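Local coordinates for flagellar brake protein YcgR (Klebsiella pneumoniae, PDB 5KEC), which binds the second messenger c-di-GMP and, as the activator MrkH, probably switches on transcription of type 3 fimbriae genes involved in biofilm formation, at residues B[28-33]-B[65-71]; B[49-55]-B[94-100]. One frame throughout, in Å; residues are numbered along the deposited sequence.

Interaction 1: B[28-33]-B[65-71]; sequences TEIEIF and IRFLLHS
Segments 28-33 and 65-71 pair antiparallel as neighbouring strands in the N-terminal beta domain, with Ile-30 opposite Leu-69 and Ile-32 opposite Phe-67 on the buried side and Glu-31 opposite Leu-68 on the other. The backbone ladder is tight at Glu-31 and Leu-68, which exchange two hydrogen bonds. Toward one end His-70 N gives a nearly straight bond to Glu-29 O at 2.9 Å; toward the other, Phe-33 N bonds to Arg-66 O at 3.0 Å, and a water bridges Phe-33 O and Arg-66 N.

Traced from neighbour to neighbour, the six strands 29-34, 37-46, 50-55, 94-99, 74-87 and 64-71 close into an antiparallel barrel, and the two segments here are adjacent staves of it. On the inside, CD1 of Ile-30 reaches CD1 of Phe-67 at 3.6 Å, carried there by a CG1 anti to the backbone N (chi1 -176°), while CB of Ile-30 meets CD2 of Leu-69, also at 3.6 Å. Ile-32 lies alongside the same phenyl ring, its CG2 3.8 Å from CE1 of Phe-67. Phe-67 in turn packs edge-to-face with Phe-51 and Phe-98.

On the outside, the polar cluster around Glu-31 bears on nucleotide binding. His-70, seen to bind c-di-GMP in another structure of this protein, turns its ring edge to Glu-31: NE2 donates to OE1 at 2.8 Å, close to the imidazole plane but on the anti side of the carboxylate and 23° out of its plane. Lys-75 hydrogen-bonds ND1, so both ring nitrogens are held and the imidazole's rotation is fixed. Glu-31 OE2 meanwhile takes Ser-38 OG and a salt bridge from Arg-110, also seen to bind c-di-GMP, linking two binding residues through one carboxylate.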
loop_
_atom_site.group_PDB
_atom_site.type_symbol
_atom_site.label_atom_id
_atom_site.label_comp_id
_atom_site.label_asym_id
_atom_site.label_seq_id
_atom_site.Cartn_x
_atom_site.Cartn_y
_atom_site.Cartn_z
ATOM N N THR B 28 -5.829 -14.958 -16.402
ATOM C CA THR B 28 -4.672 -14.592 -15.592
ATOM C C THR B 28 -5.094 -14.183 -14.189
ATOM O O THR B 28 -6.081 -13.469 -14.015
ATOM C CB THR B 28 -3.878 -13.461 -16.260
ATOM O OG1 THR B 28 -3.406 -13.924 -17.529
ATOM C CG2 THR B 28 -2.687 -13.032 -15.406
ATOM N N GLU B 29 -4.357 -14.648 -13.185
ATOM C CA GLU B 29 -4.665 -14.273 -11.813
ATOM C C GLU B 29 -4.382 -12.794 -11.609
ATOM O O GLU B 29 -3.311 -12.302 -11.961
ATOM C CB GLU B 29 -3.842 -15.088 -10.817
ATOM C CG GLU B 29 -4.175 -16.571 -10.787
ATOM C CD GLU B 29 -3.228 -17.405 -11.627
ATOM O OE1 GLU B 29 -2.505 -16.831 -12.477
ATOM O OE2 GLU B 29 -3.208 -18.640 -11.430
ATOM N N ILE B 30 -5.342 -12.084 -11.041
ATOM C CA ILE B 30 -5.105 -10.696 -10.676
ATOM C C ILE B 30 -5.070 -10.604 -9.157
ATOM O O ILE B 30 -5.951 -11.135 -8.469
ATOM C CB ILE B 30 -6.148 -9.737 -11.321
ATOM C CG1 ILE B 30 -5.826 -8.274 -10.995
ATOM C CG2 ILE B 30 -7.578 -10.103 -10.922
ATOM C CD1 ILE B 30 -6.652 -7.289 -11.798
ATOM N N GLU B 31 -4.018 -9.987 -8.629
ATOM C CA GLU B 31 -3.899 -9.805 -7.188
ATOM C C GLU B 31 -4.233 -8.370 -6.792
ATOM O O GLU B 31 -3.657 -7.424 -7.325
ATOM C CB GLU B 31 -2.495 -10.167 -6.710
ATOM C CG GLU B 31 -2.376 -10.264 -5.199
ATOM C CD GLU B 31 -1.120 -10.995 -4.757
ATOM O OE1 GLU B 31 -0.261 -11.291 -5.614
ATOM O OE2 GLU B 31 -0.999 -11.282 -3.546
ATOM N N ILE B 32 -5.164 -8.224 -5.856
ATOM C CA ILE B 32 -5.622 -6.917 -5.398
ATOM C C ILE B 32 -5.175 -6.692 -3.963
ATOM O O ILE B 32 -5.506 -7.487 -3.080
ATOM C CB ILE B 32 -7.159 -6.841 -5.427
ATOM C CG1 ILE B 32 -7.702 -7.507 -6.696
ATOM C CG2 ILE B 32 -7.633 -5.400 -5.279
ATOM C CD1 ILE B 32 -9.222 -7.596 -6.744
ATOM N N PHE B 33 -4.424 -5.620 -3.731
ATOM C CA PHE B 33 -3.957 -5.291 -2.389
ATOM C C PHE B 33 -4.743 -4.121 -1.816
ATOM O O PHE B 33 -4.956 -3.118 -2.493
ATOM C CB PHE B 33 -2.473 -4.908 -2.399
ATOM C CG PHE B 33 -1.565 -5.987 -2.894
ATOM C CD1 PHE B 33 -1.133 -6.992 -2.043
ATOM C CD2 PHE B 33 -1.125 -5.991 -4.208
ATOM C CE1 PHE B 33 -0.287 -7.986 -2.499
ATOM C CE2 PHE B 33 -0.278 -6.988 -4.668
ATOM C CZ PHE B 33 0.139 -7.984 -3.811
ATOM N N ILE B 65 -5.883 1.786 -5.935
ATOM C CA ILE B 65 -5.632 0.450 -5.407
ATOM C C ILE B 65 -4.484 -0.227 -6.159
ATOM O O ILE B 65 -4.373 -0.106 -7.378
ATOM C CB ILE B 65 -6.902 -0.427 -5.494
ATOM C CG1 ILE B 65 -8.103 0.309 -4.892
ATOM C CG2 ILE B 65 -6.693 -1.756 -4.795
ATOM C CD1 ILE B 65 -7.904 0.718 -3.447
ATOM N N ARG B 66 -3.628 -0.933 -5.428
ATOM C CA ARG B 66 -2.517 -1.659 -6.038
ATOM C C ARG B 66 -2.953 -3.010 -6.608
ATOM O O ARG B 66 -3.626 -3.796 -5.934
ATOM C CB ARG B 66 -1.383 -1.855 -5.027
ATOM C CG ARG B 66 -0.251 -0.848 -5.159
ATOM C CD ARG B 66 0.726 -1.251 -6.257
ATOM N NE ARG B 66 1.942 -1.843 -5.706
ATOM C CZ ARG B 66 2.944 -1.134 -5.199
ATOM N NH1 ARG B 66 2.867 0.189 -5.170
ATOM N NH2 ARG B 66 4.019 -1.744 -4.716
ATOM N N PHE B 67 -2.566 -3.270 -7.855
ATOM C CA PHE B 67 -2.855 -4.544 -8.500
ATOM C C PHE B 67 -1.590 -5.217 -9.005
ATOM O O PHE B 67 -0.578 -4.557 -9.275
ATOM C CB PHE B 67 -3.789 -4.354 -9.692
ATOM C CG PHE B 67 -5.160 -3.882 -9.324
ATOM C CD1 PHE B 67 -6.214 -4.776 -9.240
ATOM C CD2 PHE B 67 -5.403 -2.539 -9.078
ATOM C CE1 PHE B 67 -7.485 -4.337 -8.908
ATOM C CE2 PHE B 67 -6.663 -2.106 -8.748
ATOM C CZ PHE B 67 -7.703 -3.008 -8.660
ATOM N N LEU B 68 -1.677 -6.535 -9.153
ATOM C CA LEU B 68 -0.641 -7.322 -9.786
ATOM C C LEU B 68 -1.313 -8.353 -10.690
ATOM O O LEU B 68 -2.065 -9.207 -10.223
ATOM C CB LEU B 68 0.203 -8.014 -8.719
ATOM C CG LEU B 68 1.689 -8.233 -8.978
ATOM C CD1 LEU B 68 2.364 -6.931 -9.372
ATOM C CD2 LEU B 68 2.341 -8.816 -7.734
ATOM N N LEU B 69 -1.066 -8.256 -11.990
ATOM C CA LEU B 69 -1.494 -9.290 -12.917
ATOM C C LEU B 69 -0.362 -10.281 -13.076
ATOM O O LEU B 69 0.721 -9.920 -13.540
ATOM C CB LEU B 69 -1.855 -8.696 -14.276
ATOM C CG LEU B 69 -3.286 -8.191 -14.431
ATOM C CD1 LEU B 69 -3.406 -7.379 -15.711
ATOM C CD2 LEU B 69 -4.271 -9.362 -14.427
ATOM N N HIS B 70 -0.607 -11.526 -12.675
ATOM C CA HIS B 70 0.429 -12.546 -12.717
ATOM C C HIS B 70 0.478 -13.194 -14.097
ATOM O O HIS B 70 0.103 -14.355 -14.262
ATOM C CB HIS B 70 0.205 -13.591 -11.619
ATOM C CG HIS B 70 0.255 -13.027 -10.232
ATOM N ND1 HIS B 70 1.407 -13.020 -9.473
ATOM C CD2 HIS B 70 -0.700 -12.447 -9.467
ATOM C CE1 HIS B 70 1.159 -12.462 -8.302
ATOM N NE2 HIS B 70 -0.113 -12.105 -8.272
ATOM N N SER B 71 0.944 -12.430 -15.082
ATOM C CA SER B 71 1.000 -12.897 -16.462
ATOM C C SER B 71 2.190 -13.818 -16.704
ATOM O O SER B 71 3.109 -13.892 -15.886
ATOM C CB SER B 71 1.065 -11.712 -17.424
ATOM O OG SER B 71 1.213 -12.152 -18.762
HETATM O O HOH W 1 -3.652 -0.803 -2.388
#

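Interaction 2: B[49-55]-B[94-100]; sequences AEFHIQT and IRYAFSL
Tyr-96 O is gripped twice from the opposite strand: Ile-53 N donates to it at 3.1 Å, in the carbonyl plane, and the CA-H of His-52 adds a contact with CA 3.2 Å from that oxygen. The bond returned by Tyr-96 N to Ile-53 O is shorter, at 2.8 Å. This is a regular antiparallel ladder, with hydrogen-bonded pairs at Phe-51/Phe-98, Ile-53/Tyr-96 and Thr-55/Ile-94, all of whose side chains share one face.

With CG of Phe-51 set between the backbone N and the carbonyl carbon (chi1 70°), its ring leans across the partner strand. CB of Phe-98 sits over its face, 3.3 Å from CZ of Phe-51, a CH-pi contact; the two rings are tilted by 15° but slid apart, so they hardly overlap. Ile-53 CG1 abuts the edge of the Phe-98 ring, 3.7 Å from CE2, and CG2 of Thr-55 lies 3.3 Å from CE1 of Tyr-96. On the other face His-52 and Arg-95 run side by side, ND1 of the imidazole 3.6 Å from CD of Arg-95, whose guanidinium pairs with Asp-86.

In the barrel, strand 37-46 flanks residues 50-55 and strand 74-87 flanks 94-99, while helix 13-25 brings Phe-20 against both Phe-51 and Leu-100.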
loop_
_atom_site.group_PDB
_atom_site.type_symbol
_atom_site.label_atom_id
_atom_site.label_comp_id
_atom_site.label_asym_id
_atom_site.label_seq_id
_atom_site.Cartn_x
_atom_site.Cartn_y
_atom_site.Cartn_z
ATOM N N ALA B 49 -12.572 1.660 -21.274
ATOM C CA ALA B 49 -12.306 2.617 -20.202
ATOM C C ALA B 49 -12.112 1.988 -18.819
ATOM O O ALA B 49 -11.534 2.616 -17.929
ATOM C CB ALA B 49 -13.414 3.657 -20.152
ATOM N N GLU B 50 -12.590 0.759 -18.642
ATOM C CA GLU B 50 -12.636 0.148 -17.316
ATOM C C GLU B 50 -12.398 -1.360 -17.348
ATOM O O GLU B 50 -12.560 -2.004 -18.379
ATOM C CB GLU B 50 -13.990 0.429 -16.658
ATOM C CG GLU B 50 -14.237 1.892 -16.331
ATOM C CD GLU B 50 -15.678 2.173 -15.945
ATOM O OE1 GLU B 50 -16.572 1.401 -16.361
ATOM O OE2 GLU B 50 -15.912 3.172 -15.229
ATOM N N PHE B 51 -11.986 -1.912 -16.213
ATOM C CA PHE B 51 -11.934 -3.359 -16.054
ATOM C C PHE B 51 -12.688 -3.732 -14.795
ATOM O O PHE B 51 -12.751 -2.948 -13.853
ATOM C CB PHE B 51 -10.493 -3.871 -15.987
ATOM C CG PHE B 51 -9.769 -3.503 -14.723
ATOM C CD1 PHE B 51 -9.817 -4.336 -13.614
ATOM C CD2 PHE B 51 -9.030 -2.328 -14.647
ATOM C CE1 PHE B 51 -9.142 -4.004 -12.445
ATOM C CE2 PHE B 51 -8.352 -1.983 -13.484
ATOM C CZ PHE B 51 -8.413 -2.821 -12.378
ATOM N N HIS B 52 -13.263 -4.929 -14.779
ATOM C CA HIS B 52 -14.066 -5.358 -13.643
ATOM C C HIS B 52 -13.442 -6.519 -12.905
ATOM O O HIS B 52 -12.761 -7.347 -13.497
ATOM C CB HIS B 52 -15.457 -5.786 -14.100
ATOM C CG HIS B 52 -16.266 -4.675 -14.677
ATOM N ND1 HIS B 52 -17.619 -4.788 -14.915
ATOM C CD2 HIS B 52 -15.916 -3.427 -15.063
ATOM C CE1 HIS B 52 -18.066 -3.655 -15.428
ATOM N NE2 HIS B 52 -17.053 -2.812 -15.528
ATOM N N ILE B 53 -13.696 -6.570 -11.605
ATOM C CA ILE B 53 -13.449 -7.766 -10.822
ATOM C C ILE B 53 -14.649 -7.957 -9.906
ATOM O O ILE B 53 -15.424 -7.025 -9.689
ATOM C CB ILE B 53 -12.152 -7.660 -10.005
ATOM C CG1 ILE B 53 -12.201 -6.451 -9.074
ATOM C CG2 ILE B 53 -10.931 -7.589 -10.931
ATOM C CD1 ILE B 53 -12.642 -6.790 -7.670
ATOM N N GLN B 54 -14.810 -9.168 -9.382
ATOM C CA GLN B 54 -15.928 -9.477 -8.503
ATOM C C GLN B 54 -15.422 -10.135 -7.240
ATOM O O GLN B 54 -14.545 -11.004 -7.285
ATOM C CB GLN B 54 -16.938 -10.389 -9.213
ATOM C CG GLN B 54 -17.614 -9.742 -10.428
ATOM C CD GLN B 54 -18.345 -10.755 -11.294
ATOM O OE1 GLN B 54 -18.720 -11.827 -10.825
ATOM N NE2 GLN B 54 -18.532 -10.428 -12.568
ATOM N N THR B 55 -15.976 -9.719 -6.108
ATOM C CA THR B 55 -15.555 -10.235 -4.820
ATOM C C THR B 55 -16.558 -9.839 -3.747
ATOM O O THR B 55 -17.233 -8.822 -3.866
ATOM C CB THR B 55 -14.164 -9.693 -4.437
ATOM O OG1 THR B 55 -13.822 -10.132 -3.118
ATOM C CG2 THR B 55 -14.161 -8.176 -4.471
ATOM N N ILE B 94 -20.178 -8.631 -5.230
ATOM C CA ILE B 94 -19.995 -7.249 -5.643
ATOM C C ILE B 94 -19.168 -7.157 -6.914
ATOM O O ILE B 94 -18.070 -7.703 -6.993
ATOM C CB ILE B 94 -19.303 -6.414 -4.556
ATOM C CG1 ILE B 94 -20.140 -6.414 -3.277
ATOM C CG2 ILE B 94 -19.071 -4.999 -5.054
ATOM C CD1 ILE B 94 -19.311 -6.376 -2.005
ATOM N N ARG B 95 -19.713 -6.469 -7.908
ATOM C CA ARG B 95 -18.988 -6.173 -9.131
ATOM C C ARG B 95 -18.347 -4.799 -8.998
ATOM O O ARG B 95 -19.043 -3.791 -8.875
ATOM C CB ARG B 95 -19.933 -6.205 -10.333
ATOM C CG ARG B 95 -19.260 -5.908 -11.661
ATOM C CD ARG B 95 -20.216 -6.112 -12.832
ATOM N NE ARG B 95 -21.198 -5.037 -12.957
ATOM C CZ ARG B 95 -22.439 -5.092 -12.481
ATOM N NH1 ARG B 95 -22.864 -6.175 -11.843
ATOM N NH2 ARG B 95 -23.260 -4.060 -12.646
ATOM N N TYR B 96 -17.018 -4.772 -8.996
ATOM C CA TYR B 96 -16.263 -3.527 -8.942
ATOM C C TYR B 96 -15.781 -3.130 -10.329
ATOM O O TYR B 96 -15.251 -3.959 -11.071
ATOM C CB TYR B 96 -15.038 -3.684 -8.043
ATOM C CG TYR B 96 -15.343 -3.838 -6.574
ATOM C CD1 TYR B 96 -15.427 -5.094 -5.990
ATOM C CD2 TYR B 96 -15.535 -2.724 -5.765
ATOM C CE1 TYR B 96 -15.693 -5.235 -4.647
ATOM C CE2 TYR B 96 -15.805 -2.858 -4.418
ATOM C CZ TYR B 96 -15.882 -4.119 -3.866
ATOM O OH TYR B 96 -16.148 -4.260 -2.528
ATOM N N ALA B 97 -15.949 -1.859 -10.673
ATOM C CA ALA B 97 -15.381 -1.339 -11.905
ATOM C C ALA B 97 -14.251 -0.370 -11.577
ATOM O O ALA B 97 -14.423 0.558 -10.788
ATOM C CB ALA B 97 -16.448 -0.659 -12.747
ATOM N N PHE B 98 -13.087 -0.608 -12.171
ATOM C CA PHE B 98 -11.922 0.239 -11.969
ATOM C C PHE B 98 -11.562 0.890 -13.297
ATOM O O PHE B 98 -11.746 0.292 -14.352
ATOM C CB PHE B 98 -10.732 -0.593 -11.471
ATOM C CG PHE B 98 -10.890 -1.124 -10.071
ATOM C CD1 PHE B 98 -10.424 -0.398 -8.985
ATOM C CD2 PHE B 98 -11.479 -2.357 -9.844
ATOM C CE1 PHE B 98 -10.561 -0.882 -7.700
ATOM C CE2 PHE B 98 -11.624 -2.846 -8.565
ATOM C CZ PHE B 98 -11.163 -2.108 -7.487
ATOM N N SER B 99 -11.063 2.118 -13.255
ATOM C CA SER B 99 -10.571 2.751 -14.470
ATOM C C SER B 99 -9.337 2.003 -14.941
ATOM O O SER B 99 -8.524 1.574 -14.127
ATOM C CB SER B 99 -10.222 4.219 -14.224
ATOM O OG SER B 99 -11.382 5.031 -14.256
ATOM N N LEU B 100 -9.196 1.834 -16.250
ATOM C CA LEU B 100 -7.994 1.209 -16.775
ATOM C C LEU B 100 -6.799 2.037 -16.344
ATOM O O LEU B 100 -6.863 3.265 -16.331
ATOM C CB LEU B 100 -8.047 1.094 -18.298
ATOM C CG LEU B 100 -8.825 -0.096 -18.872
ATOM C CD1 LEU B 100 -8.916 0.013 -20.385
ATOM C CD2 LEU B 100 -8.183 -1.424 -18.465
#

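Both interactions belong to one antiparallel barrel, their centres about 12 Å apart. Their segments alternate along the chain, 28-33, 49-55, 65-71, 94-100, so each pairing joins strands that are not consecutive in sequence. Strand 37-46 separates the two pairs on one side of the barrel and strand 74-87 on the other, which places them across a common interior. There they touch: Ile-32 CD1 lies 3.6 Å from Ile-53 CD1, and Phe-67 CZ is 3.7 Å from Phe-98 CE1. Interaction 1 includes the c-di-GMP-binding His-70, whereas interaction 2 supplies core packing from the opposite wall.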